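Local coordinates for uncharacterized protein (Arthrobacter sp., PDB 3BL4) that is of unknown function but belongs to a family of the STAS clan and forms a two-chain assembly in which beta sheet continues across the subunit interface, at residues A[22-27]-A[55-60]; A[75-80]-A[104-109]; A[79-84]-A[119-124]. One frame throughout, in Å; residues are numbered along the deposited sequence.

Contact 1: residues A[22-27]-A[55-60]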
loop_
_atom_site.group_PDB
_atom_site.type_symbol
_atom_site.label_atom_id
_atom_site.label_comp_id
_atom_site.label_asym_id
_atom_site.label_seq_id
_atom_site.Cartn_x
_atom_site.Cartn_y
_atom_site.Cartn_z
ATOM N N LEU A 22 1.072 -11.673 -17.364
ATOM C CA LEU A 22 2.113 -11.905 -16.352
ATOM C C LEU A 22 1.524 -12.590 -15.132
ATOM O O LEU A 22 0.431 -12.245 -14.705
ATOM C CB LEU A 22 2.749 -10.591 -15.884
ATOM C CG LEU A 22 3.599 -9.759 -16.845
ATOM C CD1 LEU A 22 3.575 -8.285 -16.437
ATOM C CD2 LEU A 22 5.015 -10.274 -16.907
ATOM N N ARG A 23 2.257 -13.555 -14.572
ATOM C CA ARG A 23 1.867 -14.194 -13.319
ATOM C C ARG A 23 3.004 -14.100 -12.323
ATOM O O ARG A 23 4.089 -14.640 -12.558
ATOM C CB ARG A 23 1.465 -15.652 -13.561
ATOM C CG ARG A 23 0.225 -15.711 -14.408
ATOM C CD ARG A 23 -0.245 -17.096 -14.766
ATOM N NE ARG A 23 -1.212 -16.980 -15.861
ATOM C CZ ARG A 23 -2.196 -17.835 -16.110
ATOM N NH1 ARG A 23 -2.385 -18.897 -15.341
ATOM N NH2 ARG A 23 -3.013 -17.613 -17.137
ATOM N N LEU A 24 2.746 -13.391 -11.227
ATOM C CA LEU A 24 3.699 -13.242 -10.126
ATOM C C LEU A 24 3.232 -14.000 -8.879
ATOM O O LEU A 24 2.128 -13.794 -8.386
ATOM C CB LEU A 24 3.887 -11.757 -9.791
ATOM C CG LEU A 24 4.806 -11.390 -8.616
ATOM C CD1 LEU A 24 6.260 -11.833 -8.833
ATOM C CD2 LEU A 24 4.703 -9.893 -8.327
ATOM N N THR A 25 4.100 -14.861 -8.357
ATOM C CA THR A 25 3.849 -15.506 -7.083
ATOM C C THR A 25 4.418 -14.608 -5.997
ATOM O O THR A 25 5.635 -14.496 -5.842
ATOM C CB THR A 25 4.456 -16.924 -7.034
ATOM O OG1 THR A 25 3.651 -17.789 -7.838
ATOM C CG2 THR A 25 4.469 -17.468 -5.611
ATOM N N TRP A 26 3.517 -13.924 -5.296
ATOM C CA TRP A 26 3.879 -12.998 -4.241
ATOM C C TRP A 26 2.736 -12.944 -3.234
ATOM O O TRP A 26 1.602 -12.788 -3.633
ATOM C CB TRP A 26 4.166 -11.567 -4.759
ATOM C CG TRP A 26 4.631 -10.711 -3.618
ATOM C CD1 TRP A 26 5.913 -10.592 -3.151
ATOM C CD2 TRP A 26 3.804 -9.961 -2.713
ATOM N NE1 TRP A 26 5.932 -9.791 -2.036
ATOM C CE2 TRP A 26 4.650 -9.395 -1.745
ATOM C CE3 TRP A 26 2.426 -9.710 -2.633
ATOM C CZ2 TRP A 26 4.165 -8.577 -0.710
ATOM C CZ3 TRP A 26 1.949 -8.899 -1.602
ATOM C CH2 TRP A 26 2.814 -8.343 -0.664
ATOM N N PRO A 27 3.034 -13.089 -1.927
ATOM C CA PRO A 27 4.336 -13.414 -1.356
ATOM C C PRO A 27 4.616 -14.892 -1.549
ATOM O O PRO A 27 3.696 -15.658 -1.830
ATOM C CB PRO A 27 4.173 -13.077 0.135
ATOM C CG PRO A 27 2.850 -12.517 0.290
ATOM C CD PRO A 27 2.029 -12.945 -0.876
HETATM N N MSE A 55 -1.243 -8.297 -15.315
HETATM C CA MSE A 55 -0.580 -9.171 -14.350
HETATM C C MSE A 55 -1.558 -9.734 -13.337
HETATM O O MSE A 55 -2.416 -9.018 -12.818
HETATM C CB MSE A 55 0.487 -8.427 -13.569
HETATM C CG MSE A 55 1.198 -9.289 -12.561
HETATM SE SE MSE A 55 2.890 -8.518 -12.089
HETATM C CE MSE A 55 2.290 -7.034 -11.282
ATOM N N LEU A 56 -1.407 -11.025 -13.069
ATOM C CA LEU A 56 -2.038 -11.670 -11.932
ATOM C C LEU A 56 -0.971 -11.803 -10.840
ATOM O O LEU A 56 0.105 -12.349 -11.097
ATOM C CB LEU A 56 -2.573 -13.045 -12.355
ATOM C CG LEU A 56 -3.206 -13.927 -11.273
ATOM C CD1 LEU A 56 -4.644 -13.559 -11.084
ATOM C CD2 LEU A 56 -3.082 -15.395 -11.641
ATOM N N VAL A 57 -1.246 -11.270 -9.647
ATOM C CA VAL A 57 -0.395 -11.517 -8.473
ATOM C C VAL A 57 -1.066 -12.610 -7.660
ATOM O O VAL A 57 -2.103 -12.393 -7.036
ATOM C CB VAL A 57 -0.126 -10.249 -7.620
ATOM C CG1 VAL A 57 0.859 -10.535 -6.482
ATOM C CG2 VAL A 57 0.445 -9.125 -8.487
ATOM N N ASP A 58 -0.487 -13.804 -7.726
ATOM C CA ASP A 58 -1.033 -14.964 -7.052
ATOM C C ASP A 58 -0.524 -14.951 -5.613
ATOM O O ASP A 58 0.634 -15.296 -5.348
ATOM C CB ASP A 58 -0.596 -16.241 -7.789
ATOM C CG ASP A 58 -1.376 -17.473 -7.372
ATOM O OD1 ASP A 58 -2.203 -17.425 -6.428
ATOM O OD2 ASP A 58 -1.143 -18.517 -8.009
HETATM N N MSE A 59 -1.398 -14.528 -4.701
HETATM C CA MSE A 59 -1.094 -14.501 -3.270
HETATM C C MSE A 59 -1.667 -15.730 -2.569
HETATM O O MSE A 59 -1.652 -15.788 -1.358
HETATM C CB MSE A 59 -1.637 -13.220 -2.609
HETATM C CG MSE A 59 -1.214 -11.924 -3.259
HETATM SE SE MSE A 59 -2.037 -10.361 -2.518
HETATM C CE MSE A 59 -3.812 -10.844 -2.566
ATOM N N ALA A 60 -2.141 -16.712 -3.339
ATOM C CA ALA A 60 -2.796 -17.916 -2.816
ATOM C C ALA A 60 -2.062 -19.211 -3.209
ATOM O O ALA A 60 -2.714 -20.216 -3.499
ATOM C CB ALA A 60 -4.230 -17.963 -3.321
#
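The indole of W26 meets V57 at its edge: methyl CG1 of V57 lies near the ring plane and packs 3.9 Å from W26 CB. One face of the indole is covered by P27, whose CG sits 3.9 Å above the centre of the W26 ring, an overlap that goes with the cis peptide bond between the two residues. M59 CG comes up obliquely, 4.3 Å from W26 CE3, and F98 of the second subunit brings its own ring against the indole. W26, just past the strand, holds CG anti to the backbone N (chi1 -176°). L22, L24, M55 and V57 share one face of the sheet. There M55 CG lies 3.9 Å from L22 CB and the selenium of M55, a selenomethionine, 4.1 Å from L24 CB, and helix 34-48 covers the leucines through A40, V44 and C48. R23, T25, L56 and D58 occupy the other face, where R23 forms a salt bridge with D19 and D58 OD1 accepts from A60 N in an Asx turn. Backbone bonds zip the strands together, among them L56 N to L22 O (2.7 Å) and L24 N to L56 O (2.8 Å); the last, W26 N to D58 O, is longer at 3.2 Å, with its donor above the carbonyl plane. Parallel strands 22-25 and 53-58, linked through helix 34-48, form a beta-alpha-beta crossover; strand 53-58, at the edge of this chain's sheet, pairs on with the second subunit.

Contact 2: residues A[75-80]-A[104-109]. With SO4 (sulfate ion), chain C.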
loop_
_atom_site.group_PDB
_atom_site.type_symbol
_atom_site.label_atom_id
_atom_site.label_comp_id
_atom_site.label_asym_id
_atom_site.label_seq_id
_atom_site.Cartn_x
_atom_site.Cartn_y
_atom_site.Cartn_z
ATOM N N ARG A 75 -1.955 -6.016 13.962
ATOM C CA ARG A 75 -1.520 -5.150 15.064
ATOM C C ARG A 75 -2.569 -4.081 15.418
ATOM O O ARG A 75 -3.294 -3.592 14.549
ATOM C CB ARG A 75 -0.180 -4.478 14.723
ATOM C CG ARG A 75 0.775 -5.335 13.854
ATOM C CD ARG A 75 2.203 -5.320 14.365
ATOM N NE ARG A 75 2.872 -4.031 14.185
ATOM C CZ ARG A 75 3.903 -3.602 14.914
ATOM N NH1 ARG A 75 4.402 -4.340 15.908
ATOM N NH2 ARG A 75 4.436 -2.410 14.662
ATOM N N PRO A 76 -2.638 -3.701 16.707
ATOM C CA PRO A 76 -3.684 -2.769 17.140
ATOM C C PRO A 76 -3.460 -1.372 16.582
ATOM O O PRO A 76 -2.322 -0.955 16.388
ATOM C CB PRO A 76 -3.536 -2.757 18.665
ATOM C CG PRO A 76 -2.094 -3.107 18.903
ATOM C CD PRO A 76 -1.733 -4.077 17.812
ATOM N N CYS A 77 -4.547 -0.664 16.317
ATOM C CA CYS A 77 -4.469 0.696 15.822
ATOM C C CYS A 77 -5.391 1.535 16.676
ATOM O O CYS A 77 -6.602 1.307 16.689
ATOM C CB CYS A 77 -4.898 0.740 14.354
ATOM S SG CYS A 77 -5.294 2.392 13.719
ATOM N N GLN A 78 -4.819 2.498 17.396
ATOM C CA GLN A 78 -5.599 3.332 18.323
ATOM C C GLN A 78 -6.355 4.488 17.652
ATOM O O GLN A 78 -7.077 5.214 18.323
ATOM C CB GLN A 78 -4.694 3.880 19.439
ATOM C CG GLN A 78 -4.209 2.817 20.418
ATOM C CD GLN A 78 -5.359 2.039 21.013
ATOM O OE1 GLN A 78 -6.167 2.582 21.761
ATOM N NE2 GLN A 78 -5.454 0.769 20.661
ATOM N N ALA A 79 -6.179 4.663 16.345
ATOM C CA ALA A 79 -6.904 5.668 15.581
ATOM C C ALA A 79 -8.312 5.158 15.246
ATOM O O ALA A 79 -8.466 4.047 14.778
ATOM C CB ALA A 79 -6.148 5.993 14.316
ATOM N N SER A 80 -9.335 5.968 15.474
ATOM C CA SER A 80 -10.724 5.557 15.210
ATOM C C SER A 80 -11.158 5.852 13.770
ATOM O O SER A 80 -12.073 5.209 13.242
ATOM C CB SER A 80 -11.677 6.256 16.183
ATOM O OG SER A 80 -11.547 7.665 16.063
ATOM N N VAL A 104 -4.888 -0.466 8.729
ATOM C CA VAL A 104 -5.840 -0.089 9.779
ATOM C C VAL A 104 -7.239 -0.577 9.394
ATOM O O VAL A 104 -7.532 -0.702 8.213
ATOM C CB VAL A 104 -5.871 1.448 9.987
ATOM C CG1 VAL A 104 -4.477 1.966 10.350
ATOM C CG2 VAL A 104 -6.387 2.158 8.730
ATOM N N PRO A 105 -8.097 -0.872 10.383
ATOM C CA PRO A 105 -9.477 -1.291 10.120
ATOM C C PRO A 105 -10.485 -0.141 10.042
ATOM O O PRO A 105 -11.633 -0.337 9.646
ATOM C CB PRO A 105 -9.782 -2.163 11.330
ATOM C CG PRO A 105 -9.033 -1.521 12.420
ATOM C CD PRO A 105 -7.806 -0.888 11.828
ATOM N N CYS A 106 -10.066 1.049 10.428
ATOM C CA CYS A 106 -10.971 2.168 10.563
ATOM C C CYS A 106 -11.131 2.866 9.245
ATOM O O CYS A 106 -10.363 2.622 8.310
ATOM C CB CYS A 106 -10.433 3.158 11.586
ATOM S SG CYS A 106 -8.774 3.745 11.243
ATOM N N PRO A 107 -12.135 3.737 9.156
ATOM C CA PRO A 107 -12.292 4.590 8.003
ATOM C C PRO A 107 -11.078 5.464 7.741
ATOM O O PRO A 107 -10.468 6.004 8.672
ATOM C CB PRO A 107 -13.508 5.466 8.388
ATOM C CG PRO A 107 -14.260 4.648 9.299
ATOM C CD PRO A 107 -13.236 3.951 10.118
ATOM N N THR A 108 -10.727 5.574 6.469
ATOM C CA THR A 108 -9.623 6.406 6.041
ATOM C C THR A 108 -10.072 7.163 4.805
ATOM O O THR A 108 -10.906 6.675 4.056
ATOM C CB THR A 108 -8.396 5.560 5.701
ATOM O OG1 THR A 108 -8.699 4.728 4.587
ATOM C CG2 THR A 108 -7.990 4.705 6.874
ATOM N N LYS A 109 -9.544 8.366 4.618
ATOM C CA LYS A 109 -9.915 9.190 3.481
ATOM C C LYS A 109 -8.794 10.190 3.211
ATOM O O LYS A 109 -8.109 10.638 4.135
ATOM C CB LYS A 109 -11.232 9.919 3.770
ATOM C CG LYS A 109 -11.815 10.679 2.597
ATOM C CD LYS A 109 -13.239 11.212 2.903
ATOM C CE LYS A 109 -14.309 10.140 2.700
ATOM N NZ LYS A 109 -14.314 9.585 1.332
HETATM S S SO4 C . -10.674 8.128 -0.352
HETATM O O1 SO4 C . -11.965 7.908 0.300
HETATM O O2 SO4 C . -10.334 9.552 -0.350
HETATM O O3 SO4 C . -9.636 7.367 0.333
HETATM O O4 SO4 C . -10.744 7.655 -1.728
#
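The thiol of C77 is the knob of this contact: C77 SG rests on the V104 side chain, 3.5 Å from V104 CG1. SG stands anti to the backbone N (chi1 164°), which carries it off the 75-80 chain and onto the 104-109 loop. Behind it, C77 CB leans on the ring of P105, 4.2 Å from P105 CD. A second bump comes from the opposite chain: C106 sends its CB toward 75-80, and its SG lies beside both the C77 sulfur and the carbonyl oxygen of A79, 3.6 Å from A79 O. The two sulfurs, C77 SG and C106 SG, are 4.5 Å apart, in packing contact and much too far for a disulfide. One step along, the carbonyl oxygen of S80 presses into the corner between C106 and P107, 3.1 Å from C106 CB and 3.6 Å from P107 CD. The segments meet mainly through packing; within 75-80 a weak bond from A79 N to C77 SG helps to steady the thiol. P107 also packs on R81 and W120, and V104 also touches M41 of the second subunit. Beyond the seam K109 NZ donates a hydrogen bond to O1 of a sulfate ion (3.1 Å), an ion that F110 N also holds and that probably came from the crystallisation liquor. The touching parts, residues 77-80 and 104-107, run 8° apart as they lead into parallel strands 79-85 and 108-111, connected through helix 92-102 in a beta-alpha-beta unit.

Contact 3: residues A[79-84]-A[119-124]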
loop_
_atom_site.group_PDB
_atom_site.type_symbol
_atom_site.label_atom_id
_atom_site.label_comp_id
_atom_site.label_asym_id
_atom_site.label_seq_id
_atom_site.Cartn_x
_atom_site.Cartn_y
_atom_site.Cartn_z
ATOM N N ALA A 79 -6.179 4.663 16.345
ATOM C CA ALA A 79 -6.904 5.668 15.581
ATOM C C ALA A 79 -8.312 5.158 15.246
ATOM O O ALA A 79 -8.466 4.047 14.778
ATOM C CB ALA A 79 -6.148 5.993 14.316
ATOM N N SER A 80 -9.335 5.968 15.474
ATOM C CA SER A 80 -10.724 5.557 15.210
ATOM C C SER A 80 -11.158 5.852 13.770
ATOM O O SER A 80 -12.073 5.209 13.242
ATOM C CB SER A 80 -11.677 6.256 16.183
ATOM O OG SER A 80 -11.547 7.665 16.063
ATOM N N ARG A 81 -10.530 6.851 13.157
ATOM C CA ARG A 81 -10.654 7.111 11.725
ATOM C C ARG A 81 -9.449 7.933 11.319
ATOM O O ARG A 81 -8.847 8.582 12.172
ATOM C CB ARG A 81 -11.965 7.828 11.390
ATOM C CG ARG A 81 -12.242 9.073 12.183
ATOM C CD ARG A 81 -13.751 9.365 12.325
ATOM N NE ARG A 81 -14.371 9.872 11.091
ATOM C CZ ARG A 81 -15.241 9.215 10.325
ATOM N NH1 ARG A 81 -15.623 7.981 10.620
ATOM N NH2 ARG A 81 -15.751 9.806 9.246
ATOM N N ILE A 82 -9.055 7.891 10.051
ATOM C CA ILE A 82 -7.820 8.594 9.643
ATOM C C ILE A 82 -8.039 9.467 8.416
ATOM O O ILE A 82 -8.471 8.977 7.408
ATOM C CB ILE A 82 -6.662 7.628 9.356
ATOM C CG1 ILE A 82 -6.428 6.679 10.542
ATOM C CG2 ILE A 82 -5.401 8.410 9.027
ATOM C CD1 ILE A 82 -5.206 5.781 10.389
ATOM N N ALA A 83 -7.775 10.768 8.532
ATOM C CA ALA A 83 -7.817 11.675 7.395
ATOM C C ALA A 83 -6.378 11.923 7.028
ATOM O O ALA A 83 -5.595 12.332 7.876
ATOM C CB ALA A 83 -8.498 12.994 7.754
ATOM N N LEU A 84 -6.014 11.671 5.779
ATOM C CA LEU A 84 -4.664 11.918 5.350
ATOM C C LEU A 84 -4.698 13.146 4.468
ATOM O O LEU A 84 -5.381 13.158 3.453
ATOM C CB LEU A 84 -4.089 10.693 4.634
ATOM C CG LEU A 84 -4.130 9.443 5.527
ATOM C CD1 LEU A 84 -5.395 8.640 5.268
ATOM C CD2 LEU A 84 -2.908 8.568 5.384
ATOM N N THR A 119 -13.680 18.320 9.297
ATOM C CA THR A 119 -15.114 18.143 9.360
ATOM C C THR A 119 -15.398 16.654 9.311
ATOM O O THR A 119 -16.169 16.139 10.104
ATOM C CB THR A 119 -15.839 18.860 8.215
ATOM O OG1 THR A 119 -15.480 20.247 8.222
ATOM C CG2 THR A 119 -17.370 18.719 8.366
ATOM N N TRP A 120 -14.734 15.961 8.394
ATOM C CA TRP A 120 -14.949 14.535 8.217
ATOM C C TRP A 120 -14.518 13.724 9.451
ATOM O O TRP A 120 -15.212 12.780 9.862
ATOM C CB TRP A 120 -14.226 14.060 6.967
ATOM C CG TRP A 120 -14.426 12.614 6.694
ATOM C CD1 TRP A 120 -15.510 12.024 6.105
ATOM C CD2 TRP A 120 -13.512 11.564 7.003
ATOM N NE1 TRP A 120 -15.309 10.662 6.017
ATOM C CE2 TRP A 120 -14.099 10.356 6.571
ATOM C CE3 TRP A 120 -12.264 11.521 7.628
ATOM C CZ2 TRP A 120 -13.472 9.126 6.735
ATOM C CZ3 TRP A 120 -11.643 10.302 7.788
ATOM C CH2 TRP A 120 -12.242 9.123 7.340
ATOM N N LEU A 121 -13.385 14.109 10.028
ATOM C CA LEU A 121 -12.877 13.511 11.255
ATOM C C LEU A 121 -13.822 13.674 12.443
ATOM O O LEU A 121 -13.839 12.826 13.328
ATOM C CB LEU A 121 -11.496 14.099 11.619
ATOM C CG LEU A 121 -10.269 13.497 10.933
ATOM C CD1 LEU A 121 -8.991 14.150 11.446
ATOM C CD2 LEU A 121 -10.207 11.992 11.094
ATOM N N ALA A 122 -14.599 14.755 12.463
ATOM C CA ALA A 122 -15.546 15.025 13.549
ATOM C C ALA A 122 -16.889 14.294 13.451
ATOM O O ALA A 122 -17.684 14.379 14.383
ATOM C CB ALA A 122 -15.772 16.531 13.687
ATOM N N LEU A 123 -17.157 13.593 12.348
ATOM C CA LEU A 123 -18.324 12.691 12.253
ATOM C C LEU A 123 -18.007 11.420 13.039
ATOM O O LEU A 123 -17.762 10.351 12.487
ATOM C CB LEU A 123 -18.660 12.342 10.801
ATOM C CG LEU A 123 -18.915 13.500 9.827
ATOM C CD1 LEU A 123 -18.815 12.983 8.394
ATOM C CD2 LEU A 123 -20.263 14.170 10.071
ATOM N N THR A 124 -18.020 11.566 14.352
ATOM C CA THR A 124 -17.447 10.597 15.271
ATOM C C THR A 124 -18.575 9.897 16.047
ATOM O O THR A 124 -19.668 9.638 15.507
ATOM C CB THR A 124 -16.452 11.338 16.227
ATOM O OG1 THR A 124 -15.626 10.407 16.934
ATOM C CG2 THR A 124 -17.209 12.226 17.217
HETATM O O HOH W 1 -13.778 8.433 17.112
#
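The backbones come nearest at A83 and L121, whose CA atoms lie 6.6 Å apart where helix 114-121 rests on strand 79-85. There A83 CB packs 3.7 Å from L121 CG, and L121 CD2 slides alongside R81 to touch its CG. R81 carries most of the contact. NH2 of R81 stands 3.2 Å above the W120 ring, toward its rim, in a cation-pi pair with R81 CZ 4.1 Å from the centroid of the W120 six-membered ring and the two planes 39° apart. On the opposite side L123 O stands 3.5 Å above the R81 guanidinium, over its centre. Side-on, R81 NE and NH2 both bond W120 O, at 3.3 and 3.1 Å, and L123 N is a third donor to that oxygen. A water further along bridges S80 OG and T124 OG1. An alanine in place of R81 would probably leave the indole face without its cation and W120 O with L123 N alone of these three donors. The chemistry is that of a positive group set among carbonyl oxygens near the C-terminal end of the helix, whose partial negative charge is likely to favour it.

How the contacts relate
Contacts 2 and 3 form one block, their centres about 10 Å apart. They share A79 and S80, and they are tied by probable hydrogen bonds from I82 N to P107 O (2.7 Å), just before strand 108-111, and from L84 N to K109 O (2.9 Å). Contact 1 lies on the other side of the chain's centre, its nearest atoms about 14 Å from contact 2 and 19 Å from contact 3, without touching either. Across the interface contacts 1 and 3 meet in pairs: M55 packs against I82 of the second subunit, and I82 against M55 of that subunit. The function being unknown, no active site can be assigned; the sulfate beside K109, probably from the crystallisation liquor, lies at contact 2.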